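Long-range contacts in solute Binding Protein BlMnBP1, Blac_00780 in complex with mannopentaose (Bifidobacterium, PDB 6I5W), which binds beta-mannan-derived manno-oligosaccharides and probably hands them to its ABC transporter for uptake into the cell: residues Ser251-Met256 against Pro272-Ala277; Tyr98-Gly103 against Tyr307-Asn312; Pro152-Glu157 against Pro290-Gly295; Glu144-Lys149 against Glu167-Val172. All coordinates share one frame; numbering follows the deposited sequence.

Contact 1: Ser251-Met256 against Pro272-Ala277; sequences SSKGKM and PQMKQA. With BMA (beta-D-mannopyranose), chain B.
Lys253 lies across Ala277 and Met274 at its base and meets Gln273 and a mannose at its tip, where segment 251-256, on helix 249-257, crosses 272-276, on helix 270-276, at -66°. Lys253 CB sits 3.7 Å from Ala277 CB, and on the same stem Met274 SD lies 3.9 Å from Lys253 CB. The sulfur is brought there by the bend in the Met274 chain and also brushes CB of Met256. With its CG beside the backbone N (chi1 -41°), the lysine runs out fully extended, CG and CD carrying it past the methionine. Lys253 CE then comes within 3.4 Å of Gln273 OE1, the two side chains meeting at a slant. At the end, Lys253 NZ donates to two hydroxyl oxygens of the mannose, O2 at 3.0 Å and O1 at 3.1 Å. The bond from Lys253 NZ to Gln273 OE1 is weak, and the amine's salt bridge is to Glu250. Gln273 uses both ends of its amide: OE1 accepts from mannose O2 at 2.7 Å, and NE2 reaches mannose O3 at 3.3 Å. A leucine in place of Gln273 would probably cost O2 this acceptor and O3 this donor, setting this edge of the sugar free to shift. Trp249 NE1 adds a further bond to the same ring. O2 thus gives to an amide oxygen while taking from an ammonium group, a pairing that would be sensitive to how this hydroxyl is placed, as suits a pocket for mannose units, and the apolar helix crossing behind it probably helps to position both polar ends.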
# COMPACT_ATOMS: atom_id res chain seq x y z
N SER A 251 -1.28 -10.88 -15.95
CA SER A 251 -2.45 -11.57 -16.45
C SER A 251 -3.53 -11.76 -15.38
O SER A 251 -4.69 -11.92 -15.74
CB SER A 251 -2.07 -12.92 -17.05
OG SER A 251 -1.22 -13.62 -16.22
N SER A 252 -3.19 -11.71 -14.10
CA SER A 252 -4.21 -11.79 -13.06
C SER A 252 -5.20 -10.63 -13.19
O SER A 252 -6.39 -10.78 -12.90
CB SER A 252 -3.55 -11.82 -11.69
OG SER A 252 -3.31 -10.52 -11.17
N LYS A 253 -4.74 -9.47 -13.67
CA LYS A 253 -5.67 -8.36 -13.85
C LYS A 253 -6.69 -8.71 -14.93
O LYS A 253 -7.90 -8.49 -14.75
CB LYS A 253 -4.91 -7.09 -14.23
CG LYS A 253 -3.58 -6.82 -13.49
CD LYS A 253 -2.86 -5.65 -14.17
CE LYS A 253 -1.85 -5.02 -13.27
NZ LYS A 253 -1.02 -4.00 -14.03
N GLY A 254 -6.22 -9.28 -16.03
CA GLY A 254 -7.13 -9.66 -17.08
C GLY A 254 -8.08 -10.76 -16.63
O GLY A 254 -9.29 -10.68 -16.84
N LYS A 255 -7.54 -11.79 -15.98
CA LYS A 255 -8.37 -12.89 -15.51
C LYS A 255 -9.48 -12.37 -14.61
O LYS A 255 -10.65 -12.76 -14.75
CB LYS A 255 -7.51 -13.93 -14.79
CG LYS A 255 -6.52 -14.65 -15.74
CD LYS A 255 -5.74 -15.82 -15.11
CE LYS A 255 -6.58 -16.58 -14.05
NZ LYS A 255 -6.32 -18.05 -14.01
N MET A 256 -9.14 -11.49 -13.67
CA MET A 256 -10.12 -10.96 -12.70
C MET A 256 -11.20 -10.21 -13.46
O MET A 256 -12.35 -10.41 -13.15
CB MET A 256 -9.50 -10.03 -11.67
CG MET A 256 -10.53 -9.25 -10.88
SD MET A 256 -10.36 -9.52 -9.14
CE MET A 256 -11.95 -8.95 -8.56
N PRO A 272 -8.79 0.36 -10.23
CA PRO A 272 -8.70 0.82 -11.63
C PRO A 272 -7.91 -0.09 -12.55
O PRO A 272 -8.22 -0.21 -13.73
CB PRO A 272 -7.99 2.18 -11.52
CG PRO A 272 -8.07 2.56 -10.11
CD PRO A 272 -8.18 1.33 -9.30
N GLN A 273 -6.86 -0.71 -12.04
CA GLN A 273 -6.05 -1.54 -12.91
C GLN A 273 -6.81 -2.80 -13.31
O GLN A 273 -6.67 -3.29 -14.44
CB GLN A 273 -4.73 -1.91 -12.22
CG GLN A 273 -4.10 -0.79 -11.41
CD GLN A 273 -2.63 -1.04 -11.14
OE1 GLN A 273 -2.07 -2.07 -11.55
NE2 GLN A 273 -2.00 -0.11 -10.45
N MET A 274 -7.60 -3.35 -12.39
CA MET A 274 -8.50 -4.45 -12.70
C MET A 274 -9.58 -4.01 -13.69
O MET A 274 -9.80 -4.67 -14.71
CB MET A 274 -9.13 -4.98 -11.41
CG MET A 274 -8.11 -5.38 -10.37
SD MET A 274 -7.10 -6.71 -10.97
CE MET A 274 -5.92 -6.75 -9.64
N LYS A 275 -10.22 -2.87 -13.42
CA LYS A 275 -11.26 -2.39 -14.31
C LYS A 275 -10.76 -2.26 -15.74
O LYS A 275 -11.40 -2.78 -16.67
CB LYS A 275 -11.78 -1.03 -13.83
CG LYS A 275 -12.40 -1.05 -12.46
CD LYS A 275 -13.29 0.16 -12.19
CE LYS A 275 -14.37 -0.16 -11.15
NZ LYS A 275 -15.30 0.99 -10.91
N GLN A 276 -9.65 -1.55 -15.94
CA GLN A 276 -9.12 -1.27 -17.26
C GLN A 276 -8.63 -2.52 -17.97
O GLN A 276 -8.37 -2.46 -19.17
CB GLN A 276 -7.94 -0.27 -17.17
CG GLN A 276 -8.28 1.08 -16.55
CD GLN A 276 -7.04 1.86 -16.06
OE1 GLN A 276 -5.92 1.31 -15.95
NE2 GLN A 276 -7.23 3.14 -15.75
N ALA A 277 -8.48 -3.63 -17.26
CA ALA A 277 -7.77 -4.79 -17.78
C ALA A 277 -8.58 -5.60 -18.79
O ALA A 277 -8.05 -6.56 -19.36
CB ALA A 277 -7.32 -5.69 -16.64
C1 BMA B . 2.53 -2.70 -12.59
C2 BMA B . 1.47 -2.02 -11.77
C3 BMA B . 2.04 -1.67 -10.39
C4 BMA B . 2.75 -2.86 -9.79
C5 BMA B . 3.75 -3.48 -10.78
C6 BMA B . 4.41 -4.69 -10.20
O1 BMA B . 1.89 -3.03 -13.77
O2 BMA B . 0.44 -2.92 -11.58
O3 BMA B . 0.96 -1.20 -9.58
O4 BMA B . 3.45 -2.52 -8.65
O5 BMA B . 2.96 -3.86 -11.91
O6 BMA B . 5.59 -4.98 -10.89

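Contact 2: Tyr98-Gly103 against Tyr307-Asn312; sequences YFVPYG and YGINKN
Tyr102 reaches past Ile309 to the backbone of Tyr307, its OH donating to Tyr307 O at 2.7 Å from well above the carbonyl plane. That oxygen lies at the edge of the phenol ring, while Ile309 CD1 approaches Tyr102 CE1 at a slant, 3.7 Å away. Val100 meets the other branch of the isoleucine, CG2 against CG2 at 3.6 Å. Two backbone bonds fix the pairing: Val100 N to Ile309 O at 2.7 Å, and Lys311 N to Tyr98 O. Together they make a single beta bridge between Phe99 and Asn310, tying the segment after helix 95-98 to strand 298-309 near Ile309, in the sheet of the solute-binding fold. A phenylalanine at Tyr102 would probably leave Tyr307 O without this donor and the ring freer to slide along Ile309. The Phe99 ring leans on Gly308, CD1 3.8 Å from its CA; a CB on Gly308 would clash with Phe99 CE1. One water links Val100 O to Ile309 N. A second gives to Tyr98 O and Asn310 OD1. Asn310 OD1, with CG opposite the backbone N (chi1 -166°), accepts from Asn312 N in an Asx turn; ND2 is hydrogen-bonded to Trp82 O and Asn79 O.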
# COMPACT_ATOMS: atom_id res chain seq x y z
N TYR A 98 18.76 10.55 3.45
CA TYR A 98 18.59 10.40 2.02
C TYR A 98 17.67 11.39 1.36
O TYR A 98 17.76 11.55 0.14
CB TYR A 98 18.08 8.99 1.68
CG TYR A 98 19.06 7.89 1.99
CD1 TYR A 98 20.11 7.59 1.14
CD2 TYR A 98 18.92 7.13 3.12
CE1 TYR A 98 21.01 6.58 1.43
CE2 TYR A 98 19.81 6.11 3.42
CZ TYR A 98 20.84 5.84 2.58
OH TYR A 98 21.72 4.82 2.90
N PHE A 99 16.81 12.09 2.10
CA PHE A 99 15.69 12.80 1.49
C PHE A 99 15.60 14.24 1.95
O PHE A 99 15.90 14.56 3.10
CB PHE A 99 14.31 12.13 1.79
CG PHE A 99 14.20 10.76 1.28
CD1 PHE A 99 14.12 10.54 -0.09
CD2 PHE A 99 14.21 9.68 2.13
CE1 PHE A 99 14.06 9.27 -0.59
CE2 PHE A 99 14.12 8.40 1.64
CZ PHE A 99 14.05 8.18 0.28
N VAL A 100 15.12 15.09 1.04
CA VAL A 100 14.87 16.50 1.37
C VAL A 100 13.65 16.59 2.27
O VAL A 100 12.65 15.89 2.03
CB VAL A 100 14.66 17.31 0.09
CG1 VAL A 100 14.30 18.75 0.46
CG2 VAL A 100 15.89 17.25 -0.81
N PRO A 101 13.67 17.43 3.31
CA PRO A 101 12.43 17.70 4.04
C PRO A 101 11.56 18.68 3.26
O PRO A 101 12.00 19.75 2.87
CB PRO A 101 12.91 18.30 5.37
CG PRO A 101 14.26 18.83 5.08
CD PRO A 101 14.84 17.83 4.10
N TYR A 102 10.30 18.28 3.01
CA TYR A 102 9.35 19.17 2.35
C TYR A 102 8.99 20.36 3.23
O TYR A 102 8.59 21.42 2.71
CB TYR A 102 8.07 18.38 2.00
CG TYR A 102 8.23 17.38 0.86
CD1 TYR A 102 8.14 17.78 -0.47
CD2 TYR A 102 8.43 16.04 1.12
CE1 TYR A 102 8.26 16.89 -1.50
CE2 TYR A 102 8.56 15.12 0.07
CZ TYR A 102 8.47 15.57 -1.23
OH TYR A 102 8.60 14.69 -2.27
N GLY A 103 9.15 20.21 4.52
CA GLY A 103 8.69 21.19 5.48
C GLY A 103 8.36 20.48 6.79
O GLY A 103 8.47 19.26 6.90
N TYR A 307 6.33 10.20 -2.58
CA TYR A 307 7.39 10.89 -3.31
C TYR A 307 8.50 11.34 -2.36
O TYR A 307 8.25 12.11 -1.44
CB TYR A 307 6.82 12.11 -4.02
CG TYR A 307 5.72 11.90 -5.00
CD1 TYR A 307 5.97 11.36 -6.23
CD2 TYR A 307 4.42 12.29 -4.70
CE1 TYR A 307 4.97 11.18 -7.15
CE2 TYR A 307 3.40 12.13 -5.62
CZ TYR A 307 3.70 11.58 -6.85
OH TYR A 307 2.71 11.39 -7.79
N GLY A 308 9.71 10.88 -2.60
CA GLY A 308 10.88 11.34 -1.86
C GLY A 308 11.89 12.03 -2.77
O GLY A 308 12.10 11.59 -3.91
N ILE A 309 12.53 13.08 -2.27
CA ILE A 309 13.41 13.91 -3.09
C ILE A 309 14.86 13.75 -2.62
O ILE A 309 15.17 13.93 -1.43
CB ILE A 309 13.01 15.38 -3.07
CG1 ILE A 309 11.70 15.58 -3.80
CG2 ILE A 309 14.09 16.21 -3.73
CD1 ILE A 309 11.21 17.03 -3.77
N ASN A 310 15.74 13.46 -3.57
CA ASN A 310 17.14 13.17 -3.28
C ASN A 310 17.84 14.37 -2.66
O ASN A 310 17.94 15.43 -3.28
CB ASN A 310 17.85 12.74 -4.57
CG ASN A 310 19.22 12.09 -4.32
OD1 ASN A 310 19.74 12.09 -3.19
ND2 ASN A 310 19.78 11.51 -5.38
N LYS A 311 18.29 14.18 -1.43
CA LYS A 311 19.05 15.18 -0.67
C LYS A 311 20.32 15.61 -1.36
O LYS A 311 20.85 16.69 -1.04
CB LYS A 311 19.32 14.53 0.70
CG LYS A 311 20.34 15.13 1.55
CD LYS A 311 20.80 14.06 2.57
CE LYS A 311 21.65 13.01 1.87
NZ LYS A 311 22.80 12.53 2.67
N ASN A 312 20.81 14.82 -2.30
CA ASN A 312 22.16 15.01 -2.84
C ASN A 312 22.18 15.85 -4.10
O ASN A 312 23.26 16.25 -4.53
CB ASN A 312 22.80 13.65 -3.12
CG ASN A 312 23.14 12.86 -1.84
OD1 ASN A 312 23.24 13.43 -0.76
ND2 ASN A 312 23.29 11.55 -1.97
O HOH W 1 20.07 10.79 -0.93
O HOH W 2 11.86 14.11 0.31

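Contact 3: Pro152-Glu157 against Pro290-Gly295; sequences PKTPEE and PITVDG. With ZN (zinc ion), chain T; ZN (zinc ion), chain M.
Thr292 turns its hydroxyl toward Lys153 by placing OG1 beside its own backbone N (chi1 -65°), while Thr154 keeps OG1 between its backbone N and carbonyl carbon (chi1 70°), facing the first turn of helix 155-168. The first torsion makes the hydrogen bond across the contact: Thr292 OG1 donates to Lys153 O at 2.7 Å, from a position 36° out of the carbonyl plane. The second makes a capping bond, in which Thr154 OG1 accepts from Glu157 N at 3.0 Å. Glu157 reaches back with an extended side chain, and its OE1 accepts from Lys153 N at 2.8 Å, one residue ahead of the N-cap. The loop before the helix is therefore gripped from its own helix and from the facing segment. Between these bonds the contact is made largely by prolines. Pro290 lays its CB 3.5 Å from Pro152 O, and its carbonyl O faces the Pro155 ring, lying 3.3 Å from Pro155 CD. Lacking an N-H, Pro155 cannot bond to that oxygen, so the approach is one of contact alone. Further on, Pro155 CG meets Ile291 CG1 at 4.1 Å. Ile291 in turn rests on Ala226 and Val227 of helix 223-236, and Pro290 on Phe158. Next to the contact, Glu156 OE2 binds a zinc ion at 2.0 Å, with Asp221 as second protein ligand; Asp294, poorly ordered, holds another zinc. The arrangement is that of an N-capped helix start, with threonine at the N-cap and proline in the first turn, held against the loop joining strands 284-288 and 298-309.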
# COMPACT_ATOMS: atom_id res chain seq x y z
N PRO A 152 -19.24 -10.64 2.66
CA PRO A 152 -18.84 -11.28 3.93
C PRO A 152 -18.24 -10.28 4.88
O PRO A 152 -17.46 -9.41 4.49
CB PRO A 152 -17.80 -12.32 3.49
CG PRO A 152 -17.19 -11.74 2.26
CD PRO A 152 -18.33 -10.98 1.55
N LYS A 153 -18.58 -10.42 6.15
CA LYS A 153 -18.10 -9.50 7.15
C LYS A 153 -17.25 -10.17 8.22
O LYS A 153 -16.72 -9.47 9.09
CB LYS A 153 -19.27 -8.77 7.80
CG LYS A 153 -20.13 -8.09 6.74
CD LYS A 153 -20.89 -6.86 7.23
CE LYS A 153 -20.98 -5.79 6.13
NZ LYS A 153 -21.32 -6.37 4.79
N THR A 154 -17.07 -11.47 8.15
CA THR A 154 -16.29 -12.20 9.14
C THR A 154 -15.47 -13.23 8.38
O THR A 154 -15.79 -13.55 7.23
CB THR A 154 -17.13 -12.92 10.20
OG1 THR A 154 -17.79 -14.02 9.57
CG2 THR A 154 -18.15 -12.02 10.91
N PRO A 155 -14.41 -13.76 9.01
CA PRO A 155 -13.58 -14.74 8.27
C PRO A 155 -14.36 -16.02 7.95
O PRO A 155 -14.13 -16.62 6.89
CB PRO A 155 -12.37 -14.97 9.21
CG PRO A 155 -12.28 -13.67 10.06
CD PRO A 155 -13.75 -13.25 10.23
N GLU A 156 -15.25 -16.46 8.87
CA GLU A 156 -16.09 -17.60 8.62
C GLU A 156 -17.01 -17.33 7.44
O GLU A 156 -17.10 -18.15 6.52
CB GLU A 156 -16.90 -17.95 9.86
CG GLU A 156 -16.09 -18.33 11.11
CD GLU A 156 -15.86 -17.14 12.03
OE1 GLU A 156 -15.59 -16.04 11.47
OE2 GLU A 156 -15.94 -17.29 13.28
N GLU A 157 -17.64 -16.15 7.41
CA GLU A 157 -18.50 -15.78 6.29
C GLU A 157 -17.70 -15.78 5.00
O GLU A 157 -18.17 -16.27 3.97
CB GLU A 157 -19.14 -14.40 6.53
CG GLU A 157 -20.36 -14.42 7.48
CD GLU A 157 -21.21 -13.14 7.42
OE1 GLU A 157 -20.71 -12.10 6.92
OE2 GLU A 157 -22.38 -13.17 7.86
N PRO A 290 -12.91 -8.84 5.40
CA PRO A 290 -14.04 -9.42 6.14
C PRO A 290 -13.74 -9.71 7.60
O PRO A 290 -13.78 -10.83 8.05
CB PRO A 290 -14.31 -10.72 5.36
CG PRO A 290 -13.03 -11.05 4.64
CD PRO A 290 -12.42 -9.72 4.32
N ILE A 291 -13.44 -8.66 8.35
CA ILE A 291 -13.29 -8.72 9.79
C ILE A 291 -14.22 -7.68 10.38
O ILE A 291 -14.34 -6.57 9.85
CB ILE A 291 -11.84 -8.48 10.27
CG1 ILE A 291 -11.04 -9.79 10.07
CG2 ILE A 291 -11.84 -8.03 11.72
CD1 ILE A 291 -9.53 -9.58 10.43
N THR A 292 -14.89 -8.04 11.45
CA THR A 292 -15.78 -7.14 12.16
C THR A 292 -15.29 -7.07 13.58
O THR A 292 -14.97 -8.10 14.16
CB THR A 292 -17.22 -7.65 12.13
OG1 THR A 292 -17.68 -7.64 10.78
CG2 THR A 292 -18.08 -6.77 12.95
N VAL A 293 -15.26 -5.87 14.14
CA VAL A 293 -14.72 -5.65 15.46
C VAL A 293 -15.81 -4.99 16.27
O VAL A 293 -16.18 -3.83 16.01
CB VAL A 293 -13.44 -4.80 15.42
CG1 VAL A 293 -12.87 -4.67 16.83
CG2 VAL A 293 -12.43 -5.44 14.48
N ASP A 294 -16.39 -5.74 17.20
CA ASP A 294 -17.44 -5.19 18.04
C ASP A 294 -18.57 -4.65 17.17
O ASP A 294 -19.12 -3.57 17.41
CB ASP A 294 -16.85 -4.12 18.94
CG ASP A 294 -17.70 -3.82 20.13
OD1 ASP A 294 -18.18 -4.77 20.79
OD2 ASP A 294 -17.84 -2.63 20.42
N GLY A 295 -18.89 -5.36 16.10
CA GLY A 295 -20.01 -5.00 15.29
C GLY A 295 -19.79 -3.89 14.28
O GLY A 295 -20.77 -3.41 13.71
ZN ZN T . -16.93 -15.75 14.03
ZN ZN M . -18.53 -6.33 21.91

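Contact 4: Glu144-Lys149 against Glu167-Val172; sequences EEAGIK and EKTKAV. With ZN (zinc ion), chain C.
Ala146 and Lys168 bring two helix ends together, their CA atoms 5.5 Å apart, where helix 140-145 stops and helix 155-168 runs out. Gly147 takes a positive phi of 76°, and its N bonds back to Glu144 O at 2.8 Å. Over this turn lies the Lys168 side chain, bent at chi2 and chi3 to bring CE within 3.2 Å of Ala146 O. The amine beyond it, NZ, is 3.4 Å from Ala146 O but badly angled for a hydrogen bond, so the lysine meets the carbonyl chiefly by its last methylene. Its charge may still favour the carbonyl end of helix 140-145 electrostatically. The glycine closes that helix as a Schellman motif, and at the opposing end Thr169 forms an ST turn, its OG1 accepting from Ala171 N at 3.0 Å with an N-H...O angle of 164°. The same hydroxyl is bonded to Ile165 O, one turn back. Held between backbone N and carbonyl carbon (chi1 86°), Thr169 OG1 faces its own chain, and Thr169 CG2 is left to touch the other segment, 4.1 Å from Ala146 CB and 4.2 Å from Glu145 CB. Ala146 is buried against Ile165. Further out, the Glu145 carboxylate joins the turn through a water that donates to OE2 at 2.9 Å and accepts from Lys170 N. Beyond the ST turn the chain enters strand 172-174, where Val172 makes backbone hydrogen bonds with Glu260 and with Ala262 of strand 261-267. On the far side, Glu144 OE2 binds a zinc ion.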
# COMPACT_ATOMS: atom_id res chain seq x y z
N GLU A 144 -22.36 -12.86 -7.92
CA GLU A 144 -23.77 -13.07 -8.25
C GLU A 144 -23.99 -14.50 -8.71
O GLU A 144 -24.92 -15.17 -8.27
CB GLU A 144 -24.19 -12.09 -9.34
CG GLU A 144 -24.29 -10.67 -8.82
CD GLU A 144 -24.23 -9.64 -9.91
OE1 GLU A 144 -23.83 -9.98 -11.05
OE2 GLU A 144 -24.59 -8.48 -9.61
N GLU A 145 -23.13 -14.99 -9.61
CA GLU A 145 -23.23 -16.36 -10.09
C GLU A 145 -23.29 -17.34 -8.94
O GLU A 145 -24.02 -18.33 -9.01
CB GLU A 145 -22.03 -16.66 -10.96
CG GLU A 145 -22.18 -17.77 -11.93
CD GLU A 145 -21.61 -17.36 -13.28
OE1 GLU A 145 -22.42 -17.06 -14.20
OE2 GLU A 145 -20.36 -17.31 -13.42
N ALA A 146 -22.56 -17.09 -7.88
CA ALA A 146 -22.55 -17.97 -6.72
C ALA A 146 -23.70 -17.72 -5.77
O ALA A 146 -23.76 -18.38 -4.74
CB ALA A 146 -21.23 -17.83 -5.95
N GLY A 147 -24.58 -16.77 -6.04
CA GLY A 147 -25.67 -16.46 -5.12
C GLY A 147 -25.31 -15.68 -3.87
O GLY A 147 -26.11 -15.62 -2.94
N ILE A 148 -24.15 -15.02 -3.85
CA ILE A 148 -23.74 -14.26 -2.67
C ILE A 148 -24.50 -12.94 -2.63
O ILE A 148 -24.38 -12.12 -3.55
CB ILE A 148 -22.21 -14.05 -2.65
CG1 ILE A 148 -21.57 -15.44 -2.86
CG2 ILE A 148 -21.80 -13.33 -1.36
CD1 ILE A 148 -20.07 -15.50 -2.87
N LYS A 149 -25.24 -12.72 -1.56
CA LYS A 149 -26.17 -11.60 -1.44
C LYS A 149 -25.64 -10.50 -0.53
O LYS A 149 -25.88 -9.32 -0.80
CB LYS A 149 -27.53 -12.10 -0.91
CG LYS A 149 -27.51 -12.79 0.47
CD LYS A 149 -28.94 -13.19 0.93
CE LYS A 149 -29.15 -13.01 2.45
NZ LYS A 149 -29.38 -11.58 2.83
N GLU A 167 -17.64 -24.07 -5.54
CA GLU A 167 -18.64 -25.09 -5.87
C GLU A 167 -19.51 -24.69 -7.05
O GLU A 167 -19.83 -25.53 -7.90
CB GLU A 167 -19.53 -25.36 -4.67
CG GLU A 167 -18.81 -26.02 -3.49
CD GLU A 167 -19.78 -26.46 -2.40
OE1 GLU A 167 -20.95 -26.01 -2.41
OE2 GLU A 167 -19.36 -27.26 -1.53
N LYS A 168 -19.87 -23.41 -7.15
CA LYS A 168 -20.86 -23.00 -8.15
C LYS A 168 -20.29 -22.29 -9.37
O LYS A 168 -21.06 -22.10 -10.32
CB LYS A 168 -21.91 -22.09 -7.50
CG LYS A 168 -22.32 -22.62 -6.12
CD LYS A 168 -23.79 -22.64 -5.86
CE LYS A 168 -24.40 -21.27 -5.86
NZ LYS A 168 -25.66 -21.21 -5.04
N THR A 169 -19.00 -21.92 -9.39
CA THR A 169 -18.43 -21.19 -10.51
C THR A 169 -17.10 -21.80 -10.95
O THR A 169 -16.56 -22.70 -10.30
CB THR A 169 -18.18 -19.71 -10.19
OG1 THR A 169 -16.89 -19.58 -9.57
CG2 THR A 169 -19.20 -19.16 -9.23
N LYS A 170 -16.59 -21.29 -12.06
CA LYS A 170 -15.30 -21.70 -12.61
C LYS A 170 -14.16 -20.77 -12.19
O LYS A 170 -13.05 -20.91 -12.70
CB LYS A 170 -15.36 -21.72 -14.14
CG LYS A 170 -16.73 -22.00 -14.69
CD LYS A 170 -16.75 -21.83 -16.20
CE LYS A 170 -15.66 -22.64 -16.89
NZ LYS A 170 -15.78 -22.58 -18.38
N ALA A 171 -14.42 -19.84 -11.28
CA ALA A 171 -13.49 -18.81 -10.89
C ALA A 171 -12.53 -19.29 -9.81
O ALA A 171 -12.88 -20.13 -9.00
CB ALA A 171 -14.25 -17.61 -10.36
N VAL A 172 -11.31 -18.75 -9.82
CA VAL A 172 -10.46 -18.94 -8.65
C VAL A 172 -11.08 -18.11 -7.53
O VAL A 172 -11.22 -16.90 -7.70
CB VAL A 172 -9.01 -18.56 -8.91
CG1 VAL A 172 -8.19 -18.77 -7.66
CG2 VAL A 172 -8.47 -19.42 -10.05
ZN ZN C . -25.04 -7.14 -10.97
O HOH W 3 -18.19 -19.16 -13.79

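Contacts 1 and 2 are buried, contacts 3 and 4 only partly so. Contact 1 joins a helix crossing to the sugar pocket and ends in sugar-binding polar groups, whereas contact 2 is backbone pairing and aromatic packing at the sheet, with its centre about 34 Å from that of contact 1. Contacts 3 and 4 share helix 155-168, one holding its capped start and the other its end, with centres about 20 Å apart. Both lie across the chain's centre from contact 2, and have zinc-binding acidic side chains beside them. Contact 4 comes within about 5 Å of contact 1 at the nearest atoms, without touching it.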